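PDB 4XGU: putative pachytene checkpoint protein 2 from Caenorhabditis elegans, which binds and hydrolyses ATP as a AAA+ protein remodeller and probably plays a key role in chromosome recombination during meiosis. Local coordinates for residues Q27-F30 / S31-E34; Q235-E238 / L239-E243; L281-I284 / D285-R288; S323-A326 / R327-L331; A363-E367 / F368-L372. One frame throughout, in Å; residues are numbered along the deposited sequence.

Contact 1: residues Q27-F30 / S31-E34; sequences QKRF and SEFE
Ser31 follows Phe30 at the start of helix 30-41 in the Pch2 N-terminal domain, where Arg29 occupies the N-cap position; this first turn shows how a helix start can combine weak backbone bonds with one charged pair. The serine makes little more than its step of the chain here. Glu32 brings the main side-chain contact. Its N makes a weak hydrogen bond of 3.1 Å to Arg29 O, and its CG, anti to its own carbonyl carbon (chi1 -49°), starts an extended chain that runs back to the arginine. There OE1 hovers over one face of the guanidinium group, 3.3 Å from Arg29 NH1, with the two flat groups turned 78° apart. The salt bridge is therefore a pairing of charges, since the oxygen sits well off the guanidinium plane, away from its N-H directions, while the other branch, OE2, comes within 3.2 Å of Arg29 CD. Were Arg29 an alanine, the Glu32 carboxylate would probably be left without its positive mate and a gap would open beside Phe21 and Leu65, which the long side chain touches. Phe33, the buried member, turns its ring edge to Phe30 CA and packs against Ile17, with CD2 3.5 Å from Arg29 O; the Phe30 side chain touches Pro92. Glu34 then brings the first regular i to i+4 bond of this turn: its N reaches Phe30 O at 3.3 Å with an N-H...O angle of 145°, sharing that oxygen with a weak bond from Phe33 N.

Contact 2: residues Q235-E238 / L239-E243; sequences QIDE and LAEDE
Asp237 and Glu241 meet twice near the end of helix 228-241, which belongs to the beta-alpha-beta crossover between the parallel neighbouring strands 206-212 and 245-251 of the AAA+ domain. Glu241 N donates to Asp237 O at 2.6 Å, close to the line of the C=O bond. One turn apart, the two acidic side chains also converge: Asp237 OD1 stands 3.2 Å from Glu241 OE1, both negatively charged, and the carboxylate planes are 73° apart. What makes this tolerable is probably the positive charge around it, because Asp237 forms salt bridges through OD1 with Arg290 and through OD2 with Arg286, and Glu241 also touches Arg290. The glutamate CG is anti to its own carbonyl carbon (chi1 -72°), which folds the extended chain back along the helix, CG lying 3.5 Å from Asp237 OD1. Further out, Leu239 N bonds to Gln235 O at 3.2 Å and Ala240 N to Ile236 O at 2.8 Å, and a weak bond from Asp242 N to Glu238 O follows. The nonpolar side chains face the sheet: Ile236 touches Leu210 and Leu239 touches Val208, both on strand 206-212. Ala240 touches Arg290, its own O taking a hydrogen bond from Asn292 ND2 and its CB lying 3.3 Å from Asp237 O.

Contact 3: residues L281-I284 / D285-R288; sequences LTQI and DRIR
In the beta-alpha-beta crossover that leads from strand 245-251 to its parallel neighbour 293-299 in the AAA+ domain, helix 275-288 sets Gln283 alongside Arg286. The glutamine chain bends at chi2 (-46°), bringing OE1 to the edge of the guanidinium group, where two N-H groups meet it. The bond from Arg286 NH2 to Gln283 OE1 is modelled at 2.4 Å, a length too short to trust exactly, while that from Arg286 NE is weak, at 3.1 Å to the same oxygen. Amide and guanidinium planes are 63° apart. Helix 228-241 holds the arginine further, in part through a salt bridge from NH2 to Asp234. On another side of the helix, Asp285 OD1 comes within 3.0 Å of Leu281 O, an acceptor pair probably relieved by the salt bridge from OD1 to Arg312. Ile284 and Ile287 pack on Ile295 of strand 293-299, and Ile287 CG1 lies 3.3 Å from Gln283 O. Arg288 places CG in the crowded position between its backbone N and carbonyl carbon (chi1 45°), pressing that CG to 3.1 Å from Ile284 O, the same oxygen that accepts the Arg288 N-H.

Contact 4: residues S323-A326 / R327-L331; sequences SDFA and RYSML. With ADP (adenosine-5'-diphosphate), chain H.
Arg327 curls back across Ser323 to reach Asp324 at the start of helix 324-340, the first helix of the lid domain, with Ser323 as N-cap. Its CB lies 3.5 Å from Ser323 O, the oxygen that also accepts the Arg327 N-H. CG stays close to that same oxygen, and a bend at chi3 (-80°) then turns NE and CZ across the backbone, bringing one face of the guanidinium group over Ser323 C. At the tip, NH2 meets Asp324 OD1 at the guanidinium edge; the salt bridge is modelled at a very short 2.4 Å, so its exact length is doubtful. Carboxylate and guanidinium planes are 78° apart. Ser329, one turn after Phe325, grips Phe325 O twice, OG at 2.8 Å and N at 3.2 Å, from opposite faces of the carbonyl plane. The hydroxyl also sits above one face of the Phe325 ring, nearer the outer carbons than the ring centre. With an alanine at Ser329, Phe325 O would probably lose one of its two donors and the ring the hydroxyl that covers part of this face. Met330, extended beyond CG, carries its CE to the adenine of ADP, 3.4 Å from N6 and 3.5 Å from C6. The chemistry thus changes over about two turns: an ion pair and one doubly used carbonyl, Phe325 O, tie the helix start together, whereas the nucleotide meets an uncharged methyl group, so that this side chain contributes van der Waals contact to the adenine pocket.

Contact 5: residues A363-E367 / F368-L372; sequences APRNE and FTEIL
Arg365 presents the edge of its guanidinium group to Glu370 OE1, which lies in the group's plane, and the carboxylate is turned only 20° from it. Despite this alignment the salt bridge is long, 3.9 Å from Arg365 NH1 to Glu370 OE1, and the same oxygen comes nearer to Arg365 CD, at 3.2 Å. The guanidinium group also makes a cation-pi contact with Phe373. The arginine chain is extended from CG to NE, whereas Glu370 bends at chi2 (69°) to turn its carboxylate toward it. Next to this pair helix 367-378 begins. Asn366 holds the N-cap position, yet its side chain does not cap the helix; ND2 gives a weak hydrogen bond to Pro364 O, and CB rests 3.3 Å from Thr369 OG1. The first backbone bonds, Glu370 N to Asn366 O and Ile371 N to Glu367 O, are modelled too short for their lengths to be relied on. In the lid domain, this helix start lies between two others: Thr369 and Leu372 face Tyr328 of helix 324-340, while Phe368, Ile371 and Leu372 reach helix 405-420, the last two through Met409.

The five contacts are local helical turns, each shaped by its place in the fold. Contacts 1 and 5 are surface helix starts about 44 Å apart, centre to centre, in the N-terminal and lid domains, and their ion pairs are imperfect: one out of plane, one long. Contacts 2 and 3, partly buried, pair helices 228-241 and 275-288 of the ATPase domain, joined by a salt bridge and by isoleucine packing. Contact 4, a helix start like 1 and 5 but partly buried, meets contact 5 through nonpolar packing between successive lid helices. Among the five, contact 4 alone reaches the nucleotide.

Contact 1: residues Q27-F30 / S31-E34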
# COMPACT_ATOMS: atom_id res chain seq x y z
N GLN B 27 55.66 -33.40 -9.43
CA GLN B 27 56.20 -32.90 -10.69
C GLN B 27 57.38 -33.74 -11.16
O GLN B 27 57.64 -33.86 -12.35
CB GLN B 27 56.62 -31.43 -10.56
CG GLN B 27 55.46 -30.45 -10.59
CD GLN B 27 54.79 -30.41 -11.95
OE1 GLN B 27 55.45 -30.43 -12.99
NE2 GLN B 27 53.46 -30.35 -11.96
N LYS B 28 58.09 -34.33 -10.20
CA LYS B 28 59.24 -35.17 -10.49
C LYS B 28 58.82 -36.52 -11.06
O LYS B 28 59.46 -37.05 -11.96
CB LYS B 28 60.09 -35.36 -9.23
CG LYS B 28 61.42 -36.05 -9.46
CD LYS B 28 62.25 -36.02 -8.18
CE LYS B 28 63.61 -36.68 -8.38
NZ LYS B 28 63.74 -37.93 -7.58
N ARG B 29 57.73 -37.07 -10.52
CA ARG B 29 57.21 -38.36 -10.97
C ARG B 29 56.01 -38.20 -11.90
O ARG B 29 55.20 -39.11 -12.04
CB ARG B 29 56.81 -39.23 -9.78
CG ARG B 29 57.93 -39.51 -8.80
CD ARG B 29 57.88 -40.94 -8.31
NE ARG B 29 56.69 -41.23 -7.51
CZ ARG B 29 56.32 -42.45 -7.14
NH1 ARG B 29 57.05 -43.50 -7.50
NH2 ARG B 29 55.23 -42.63 -6.41
N PHE B 30 55.91 -37.03 -12.54
CA PHE B 30 54.76 -36.70 -13.37
C PHE B 30 54.59 -37.66 -14.55
O PHE B 30 53.48 -37.87 -15.03
CB PHE B 30 54.88 -35.27 -13.88
CG PHE B 30 53.61 -34.72 -14.45
CD1 PHE B 30 52.71 -34.05 -13.63
CD2 PHE B 30 53.32 -34.85 -15.79
CE1 PHE B 30 51.54 -33.53 -14.14
CE2 PHE B 30 52.15 -34.33 -16.31
CZ PHE B 30 51.26 -33.68 -15.49
N SER B 31 55.70 -38.24 -15.00
CA SER B 31 55.67 -39.16 -16.14
C SER B 31 54.88 -40.42 -15.81
O SER B 31 54.14 -40.94 -16.65
CB SER B 31 57.09 -39.53 -16.56
OG SER B 31 57.86 -38.38 -16.86
N GLU B 32 55.04 -40.89 -14.58
CA GLU B 32 54.37 -42.10 -14.12
C GLU B 32 52.86 -41.90 -14.02
O GLU B 32 52.08 -42.83 -14.21
CB GLU B 32 54.94 -42.55 -12.78
CG GLU B 32 56.45 -42.60 -12.74
CD GLU B 32 56.99 -43.03 -11.39
OE1 GLU B 32 56.27 -43.74 -10.66
OE2 GLU B 32 58.13 -42.65 -11.06
N PHE B 33 52.45 -40.67 -13.70
CA PHE B 33 51.03 -40.34 -13.66
C PHE B 33 50.41 -40.40 -15.05
O PHE B 33 49.26 -40.81 -15.21
CB PHE B 33 50.81 -38.96 -13.04
CG PHE B 33 50.79 -38.96 -11.55
CD1 PHE B 33 49.64 -39.31 -10.86
CD2 PHE B 33 51.91 -38.62 -10.82
CE1 PHE B 33 49.61 -39.32 -9.48
CE2 PHE B 33 51.89 -38.62 -9.44
CZ PHE B 33 50.74 -38.97 -8.77
N GLU B 34 51.17 -39.97 -16.05
CA GLU B 34 50.66 -39.93 -17.41
C GLU B 34 50.50 -41.35 -17.97
O GLU B 34 49.60 -41.61 -18.77
CB GLU B 34 51.58 -39.10 -18.30
CG GLU B 34 51.01 -38.83 -19.68
CD GLU B 34 51.74 -37.71 -20.40
OE1 GLU B 34 51.33 -37.36 -21.53
OE2 GLU B 34 52.72 -37.17 -19.83

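Contact 2: residues Q235-E238 / L239-E243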
# COMPACT_ATOMS: atom_id res chain seq x y z
N GLN B 235 33.87 -9.54 4.57
CA GLN B 235 34.81 -10.62 4.85
C GLN B 235 35.12 -11.41 3.58
O GLN B 235 36.26 -11.81 3.36
CB GLN B 235 34.25 -11.56 5.93
CG GLN B 235 35.14 -12.75 6.20
CD GLN B 235 34.78 -13.48 7.47
OE1 GLN B 235 33.65 -13.39 7.95
NE2 GLN B 235 35.74 -14.21 8.03
N ILE B 236 34.09 -11.62 2.76
CA ILE B 236 34.29 -12.26 1.47
C ILE B 236 35.23 -11.43 0.62
O ILE B 236 36.08 -11.96 -0.10
CB ILE B 236 32.97 -12.44 0.69
CG1 ILE B 236 31.85 -12.90 1.62
CG2 ILE B 236 33.15 -13.42 -0.46
CD1 ILE B 236 30.53 -13.15 0.91
N ASP B 237 35.07 -10.11 0.73
CA ASP B 237 35.89 -9.18 -0.03
C ASP B 237 37.36 -9.33 0.33
O ASP B 237 38.22 -9.39 -0.55
CB ASP B 237 35.43 -7.74 0.21
CG ASP B 237 35.95 -6.78 -0.83
OD1 ASP B 237 37.18 -6.72 -1.04
OD2 ASP B 237 35.12 -6.08 -1.46
N GLU B 238 37.66 -9.39 1.63
CA GLU B 238 39.03 -9.58 2.10
C GLU B 238 39.62 -10.87 1.54
O GLU B 238 40.78 -10.90 1.12
CB GLU B 238 39.09 -9.61 3.62
CG GLU B 238 39.29 -8.25 4.27
CD GLU B 238 39.89 -8.36 5.66
OE1 GLU B 238 40.13 -9.50 6.11
OE2 GLU B 238 40.12 -7.31 6.29
N LEU B 239 38.82 -11.93 1.52
CA LEU B 239 39.24 -13.21 0.97
C LEU B 239 39.43 -13.09 -0.53
O LEU B 239 40.26 -13.78 -1.12
CB LEU B 239 38.21 -14.29 1.30
CG LEU B 239 38.76 -15.65 1.71
CD1 LEU B 239 39.83 -15.49 2.78
CD2 LEU B 239 37.64 -16.54 2.22
N ALA B 240 38.66 -12.20 -1.15
CA ALA B 240 38.76 -11.95 -2.58
C ALA B 240 39.94 -11.04 -2.90
O ALA B 240 40.50 -11.08 -4.00
CB ALA B 240 37.47 -11.35 -3.11
N GLU B 241 40.31 -10.20 -1.93
CA GLU B 241 41.49 -9.34 -2.05
C GLU B 241 42.74 -10.20 -2.19
O GLU B 241 43.72 -9.79 -2.83
CB GLU B 241 41.62 -8.41 -0.83
CG GLU B 241 40.58 -7.29 -0.79
CD GLU B 241 40.57 -6.56 0.54
OE1 GLU B 241 39.58 -5.84 0.81
OE2 GLU B 241 41.54 -6.69 1.30
N ASP B 242 42.70 -11.38 -1.60
CA ASP B 242 43.76 -12.36 -1.75
C ASP B 242 43.77 -12.90 -3.18
O ASP B 242 42.80 -13.51 -3.62
CB ASP B 242 43.59 -13.50 -0.74
CG ASP B 242 44.73 -14.50 -0.78
OD1 ASP B 242 45.76 -14.22 -1.43
OD2 ASP B 242 44.60 -15.57 -0.14
N GLU B 243 44.86 -12.65 -3.90
CA GLU B 243 44.99 -13.16 -5.26
C GLU B 243 45.58 -14.57 -5.22
O GLU B 243 45.94 -15.07 -4.15
CB GLU B 243 45.86 -12.24 -6.11
CG GLU B 243 47.35 -12.27 -5.79
CD GLU B 243 47.73 -11.42 -4.59
OE1 GLU B 243 48.90 -10.99 -4.52
OE2 GLU B 243 46.86 -11.17 -3.72

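Contact 3: residues L281-I284 / D285-R288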
# COMPACT_ATOMS: atom_id res chain seq x y z
N LEU B 281 22.19 -6.86 -3.14
CA LEU B 281 22.48 -6.69 -4.57
C LEU B 281 23.68 -5.77 -4.80
O LEU B 281 24.47 -6.00 -5.71
CB LEU B 281 21.26 -6.14 -5.30
CG LEU B 281 20.44 -7.16 -6.10
CD1 LEU B 281 19.87 -8.24 -5.21
CD2 LEU B 281 19.34 -6.46 -6.88
N THR B 282 23.80 -4.74 -3.97
CA THR B 282 24.96 -3.86 -4.02
C THR B 282 26.22 -4.62 -3.63
O THR B 282 27.26 -4.50 -4.28
CB THR B 282 24.78 -2.64 -3.09
OG1 THR B 282 23.67 -1.85 -3.54
CG2 THR B 282 26.04 -1.78 -3.09
N GLN B 283 26.12 -5.43 -2.58
CA GLN B 283 27.24 -6.25 -2.13
C GLN B 283 27.56 -7.34 -3.14
O GLN B 283 28.72 -7.74 -3.29
CB GLN B 283 26.96 -6.86 -0.76
CG GLN B 283 27.01 -5.87 0.37
CD GLN B 283 28.22 -4.96 0.29
OE1 GLN B 283 29.35 -5.42 0.38
NE2 GLN B 283 27.98 -3.67 0.08
N ILE B 284 26.54 -7.82 -3.83
CA ILE B 284 26.73 -8.77 -4.92
C ILE B 284 27.54 -8.12 -6.03
O ILE B 284 28.48 -8.72 -6.56
CB ILE B 284 25.39 -9.29 -5.49
CG1 ILE B 284 24.75 -10.29 -4.53
CG2 ILE B 284 25.60 -9.96 -6.83
CD1 ILE B 284 23.43 -10.84 -5.02
N ASP B 285 27.18 -6.88 -6.37
CA ASP B 285 27.86 -6.14 -7.43
C ASP B 285 29.33 -5.89 -7.14
O ASP B 285 30.17 -5.95 -8.04
CB ASP B 285 27.15 -4.81 -7.67
CG ASP B 285 25.99 -4.94 -8.64
OD1 ASP B 285 25.30 -5.98 -8.61
OD2 ASP B 285 25.79 -4.00 -9.45
N ARG B 286 29.65 -5.60 -5.88
CA ARG B 286 31.03 -5.35 -5.49
C ARG B 286 31.89 -6.59 -5.68
O ARG B 286 33.02 -6.52 -6.17
CB ARG B 286 31.11 -4.91 -4.03
CG ARG B 286 32.52 -4.92 -3.46
CD ARG B 286 32.65 -4.04 -2.23
NE ARG B 286 31.90 -4.57 -1.10
CZ ARG B 286 32.44 -4.88 0.07
NH1 ARG B 286 33.74 -4.71 0.27
NH2 ARG B 286 31.68 -5.35 1.06
N ILE B 287 31.33 -7.73 -5.31
CA ILE B 287 32.05 -8.99 -5.29
C ILE B 287 32.38 -9.53 -6.69
O ILE B 287 33.50 -9.97 -6.95
CB ILE B 287 31.25 -10.03 -4.49
CG1 ILE B 287 31.37 -9.75 -2.99
CG2 ILE B 287 31.71 -11.44 -4.79
CD1 ILE B 287 31.16 -10.96 -2.12
N ARG B 288 31.40 -9.47 -7.59
CA ARG B 288 31.55 -10.03 -8.94
C ARG B 288 32.59 -9.31 -9.79
O ARG B 288 33.05 -9.84 -10.80
CB ARG B 288 30.20 -10.01 -9.66
CG ARG B 288 29.44 -8.71 -9.51
CD ARG B 288 28.17 -8.70 -10.33
NE ARG B 288 28.44 -8.37 -11.73
CZ ARG B 288 27.51 -8.28 -12.67
NH1 ARG B 288 26.24 -8.51 -12.37
NH2 ARG B 288 27.85 -7.97 -13.91

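Contact 4: residues S323-A326 / R327-L331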
# COMPACT_ATOMS: atom_id res chain seq x y z
N SER B 323 13.02 -36.93 -15.65
CA SER B 323 12.12 -37.61 -16.58
C SER B 323 12.07 -39.11 -16.29
O SER B 323 12.73 -39.59 -15.37
CB SER B 323 12.55 -37.37 -18.02
OG SER B 323 13.90 -37.75 -18.22
N ASP B 324 11.28 -39.84 -17.08
CA ASP B 324 11.11 -41.28 -16.87
C ASP B 324 12.43 -42.04 -16.99
O ASP B 324 12.68 -42.98 -16.22
CB ASP B 324 10.10 -41.84 -17.87
CG ASP B 324 8.70 -41.31 -17.64
OD1 ASP B 324 8.57 -40.12 -17.28
OD2 ASP B 324 7.73 -42.08 -17.81
N PHE B 325 13.27 -41.64 -17.94
CA PHE B 325 14.58 -42.26 -18.10
C PHE B 325 15.49 -41.94 -16.92
O PHE B 325 16.25 -42.80 -16.46
CB PHE B 325 15.23 -41.80 -19.40
CG PHE B 325 16.70 -42.13 -19.50
CD1 PHE B 325 17.12 -43.36 -19.97
CD2 PHE B 325 17.66 -41.21 -19.12
CE1 PHE B 325 18.46 -43.66 -20.06
CE2 PHE B 325 19.01 -41.51 -19.20
CZ PHE B 325 19.41 -42.74 -19.67
N ALA B 326 15.43 -40.71 -16.45
CA ALA B 326 16.26 -40.27 -15.33
C ALA B 326 15.83 -40.94 -14.03
O ALA B 326 16.66 -41.32 -13.21
CB ALA B 326 16.22 -38.76 -15.19
N ARG B 327 14.52 -41.09 -13.86
CA ARG B 327 13.97 -41.75 -12.68
C ARG B 327 14.49 -43.18 -12.57
O ARG B 327 14.90 -43.62 -11.49
CB ARG B 327 12.45 -41.76 -12.70
CG ARG B 327 11.81 -40.48 -12.19
CD ARG B 327 10.30 -40.51 -12.38
NE ARG B 327 9.90 -40.18 -13.75
CZ ARG B 327 9.32 -39.04 -14.10
NH1 ARG B 327 9.06 -38.12 -13.18
NH2 ARG B 327 9.00 -38.81 -15.36
N TYR B 328 14.48 -43.90 -13.69
CA TYR B 328 15.00 -45.26 -13.73
C TYR B 328 16.47 -45.29 -13.30
O TYR B 328 16.88 -46.15 -12.52
CB TYR B 328 14.85 -45.86 -15.13
CG TYR B 328 15.59 -47.17 -15.32
CD1 TYR B 328 16.92 -47.20 -15.70
CD2 TYR B 328 14.94 -48.39 -15.13
CE1 TYR B 328 17.60 -48.39 -15.87
CE2 TYR B 328 15.61 -49.59 -15.30
CZ TYR B 328 16.94 -49.58 -15.66
OH TYR B 328 17.61 -50.77 -15.83
N SER B 329 17.24 -44.35 -13.83
CA SER B 329 18.67 -44.27 -13.56
C SER B 329 18.95 -44.13 -12.07
O SER B 329 19.89 -44.73 -11.55
CB SER B 329 19.29 -43.10 -14.33
OG SER B 329 18.97 -43.17 -15.71
N MET B 330 18.13 -43.34 -11.39
CA MET B 330 18.27 -43.15 -9.96
C MET B 330 17.91 -44.42 -9.20
O MET B 330 18.62 -44.83 -8.28
CB MET B 330 17.40 -41.99 -9.48
CG MET B 330 17.72 -40.67 -10.14
SD MET B 330 16.60 -39.38 -9.57
CE MET B 330 17.20 -37.97 -10.51
N LEU B 331 16.80 -45.04 -9.59
CA LEU B 331 16.34 -46.27 -8.96
C LEU B 331 17.36 -47.39 -9.14
O LEU B 331 17.62 -48.15 -8.21
CB LEU B 331 14.99 -46.69 -9.53
CG LEU B 331 13.83 -45.73 -9.25
CD1 LEU B 331 12.53 -46.31 -9.79
CD2 LEU B 331 13.71 -45.45 -7.77
PB ADP H . 17.85 -28.37 -4.31
O1B ADP H . 17.05 -28.57 -5.57
O2B ADP H . 19.11 -27.57 -4.52
O3B ADP H . 17.04 -27.94 -3.11
PA ADP H . 19.79 -30.13 -3.24
O1A ADP H . 20.88 -29.81 -4.23
O2A ADP H . 19.77 -29.45 -1.88
O3A ADP H . 18.37 -29.86 -3.95
O5' ADP H . 19.83 -31.72 -2.99
C5' ADP H . 18.70 -32.54 -3.23
C4' ADP H . 19.06 -33.98 -2.86
O4' ADP H . 18.31 -34.88 -3.68
C3' ADP H . 20.53 -34.26 -3.10
O3' ADP H . 21.21 -34.43 -1.86
C2' ADP H . 20.58 -35.54 -3.91
O2' ADP H . 21.01 -36.62 -3.08
C1' ADP H . 19.15 -35.80 -4.37
N9 ADP H . 19.06 -35.49 -5.82
C8 ADP H . 18.34 -34.47 -6.35
N7 ADP H . 18.45 -34.44 -7.70
C5 ADP H . 19.26 -35.45 -8.06
C6 ADP H . 19.78 -35.98 -9.34
N6 ADP H . 19.46 -35.40 -10.52
N1 ADP H . 20.60 -37.06 -9.29
C2 ADP H . 20.92 -37.64 -8.12
N3 ADP H . 20.48 -37.21 -6.92
C4 ADP H . 19.65 -36.14 -6.82

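Contact 5: residues A363-E367 / F368-L372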
# COMPACT_ATOMS: atom_id res chain seq x y z
N ALA B 363 19.81 -51.48 -26.28
CA ALA B 363 19.94 -52.87 -25.85
C ALA B 363 18.56 -53.45 -25.55
O ALA B 363 17.65 -52.71 -25.18
CB ALA B 363 20.84 -52.96 -24.63
N PRO B 364 18.41 -54.77 -25.72
CA PRO B 364 17.13 -55.40 -25.38
C PRO B 364 16.81 -55.24 -23.90
O PRO B 364 17.55 -55.73 -23.05
CB PRO B 364 17.35 -56.87 -25.75
CG PRO B 364 18.83 -57.05 -25.73
CD PRO B 364 19.39 -55.75 -26.21
N ARG B 365 15.72 -54.55 -23.59
CA ARG B 365 15.34 -54.31 -22.21
C ARG B 365 15.00 -55.61 -21.50
O ARG B 365 14.01 -56.27 -21.82
CB ARG B 365 14.15 -53.35 -22.12
CG ARG B 365 14.51 -51.91 -22.41
CD ARG B 365 13.30 -51.00 -22.25
NE ARG B 365 13.58 -49.64 -22.68
CZ ARG B 365 12.68 -48.66 -22.69
NH1 ARG B 365 11.44 -48.90 -22.28
NH2 ARG B 365 13.02 -47.45 -23.10
N ASN B 366 15.85 -55.97 -20.54
CA ASN B 366 15.59 -57.10 -19.66
C ASN B 366 14.24 -56.89 -18.98
O ASN B 366 13.83 -55.75 -18.78
CB ASN B 366 16.70 -57.24 -18.61
CG ASN B 366 18.03 -57.69 -19.22
OD1 ASN B 366 18.61 -58.68 -18.79
ND2 ASN B 366 18.51 -56.96 -20.22
N GLU B 367 13.55 -57.97 -18.64
CA GLU B 367 12.25 -57.83 -18.00
C GLU B 367 12.42 -57.13 -16.66
O GLU B 367 11.64 -56.25 -16.31
CB GLU B 367 11.57 -59.19 -17.82
CG GLU B 367 10.05 -59.11 -17.79
CD GLU B 367 9.47 -58.68 -19.13
OE1 GLU B 367 9.98 -59.13 -20.18
OE2 GLU B 367 8.50 -57.88 -19.14
N PHE B 368 13.47 -57.49 -15.92
CA PHE B 368 13.80 -56.80 -14.68
C PHE B 368 14.13 -55.34 -14.95
O PHE B 368 13.74 -54.45 -14.20
CB PHE B 368 14.98 -57.48 -13.97
CG PHE B 368 14.56 -58.52 -12.98
CD1 PHE B 368 13.42 -58.34 -12.20
CD2 PHE B 368 15.29 -59.69 -12.83
CE1 PHE B 368 13.03 -59.30 -11.29
CE2 PHE B 368 14.90 -60.65 -11.91
CZ PHE B 368 13.77 -60.46 -11.14
N THR B 369 14.86 -55.10 -16.04
CA THR B 369 15.10 -53.74 -16.52
C THR B 369 13.77 -53.09 -16.87
O THR B 369 13.55 -51.91 -16.59
CB THR B 369 16.04 -53.74 -17.74
OG1 THR B 369 17.33 -54.24 -17.37
CG2 THR B 369 16.19 -52.33 -18.31
N GLU B 370 12.88 -53.88 -17.48
CA GLU B 370 11.57 -53.39 -17.89
C GLU B 370 10.64 -53.18 -16.69
O GLU B 370 9.92 -52.18 -16.63
CB GLU B 370 10.93 -54.36 -18.89
CG GLU B 370 9.58 -53.91 -19.43
CD GLU B 370 9.68 -52.69 -20.33
OE1 GLU B 370 10.77 -52.45 -20.89
OE2 GLU B 370 8.67 -51.97 -20.48
N ILE B 371 10.65 -54.12 -15.76
CA ILE B 371 9.81 -54.02 -14.56
C ILE B 371 10.20 -52.79 -13.75
O ILE B 371 9.34 -52.07 -13.25
CB ILE B 371 9.92 -55.28 -13.68
CG1 ILE B 371 9.32 -56.49 -14.39
CG2 ILE B 371 9.18 -55.07 -12.37
CD1 ILE B 371 9.59 -57.80 -13.68
N LEU B 372 11.50 -52.56 -13.63
CA LEU B 372 12.01 -51.39 -12.91
C LEU B 372 11.63 -50.10 -13.62
O LEU B 372 11.32 -49.10 -12.98
CB LEU B 372 13.53 -51.48 -12.74
CG LEU B 372 14.21 -50.32 -12.01
CD1 LEU B 372 13.59 -50.12 -10.64
CD2 LEU B 372 15.70 -50.56 -11.89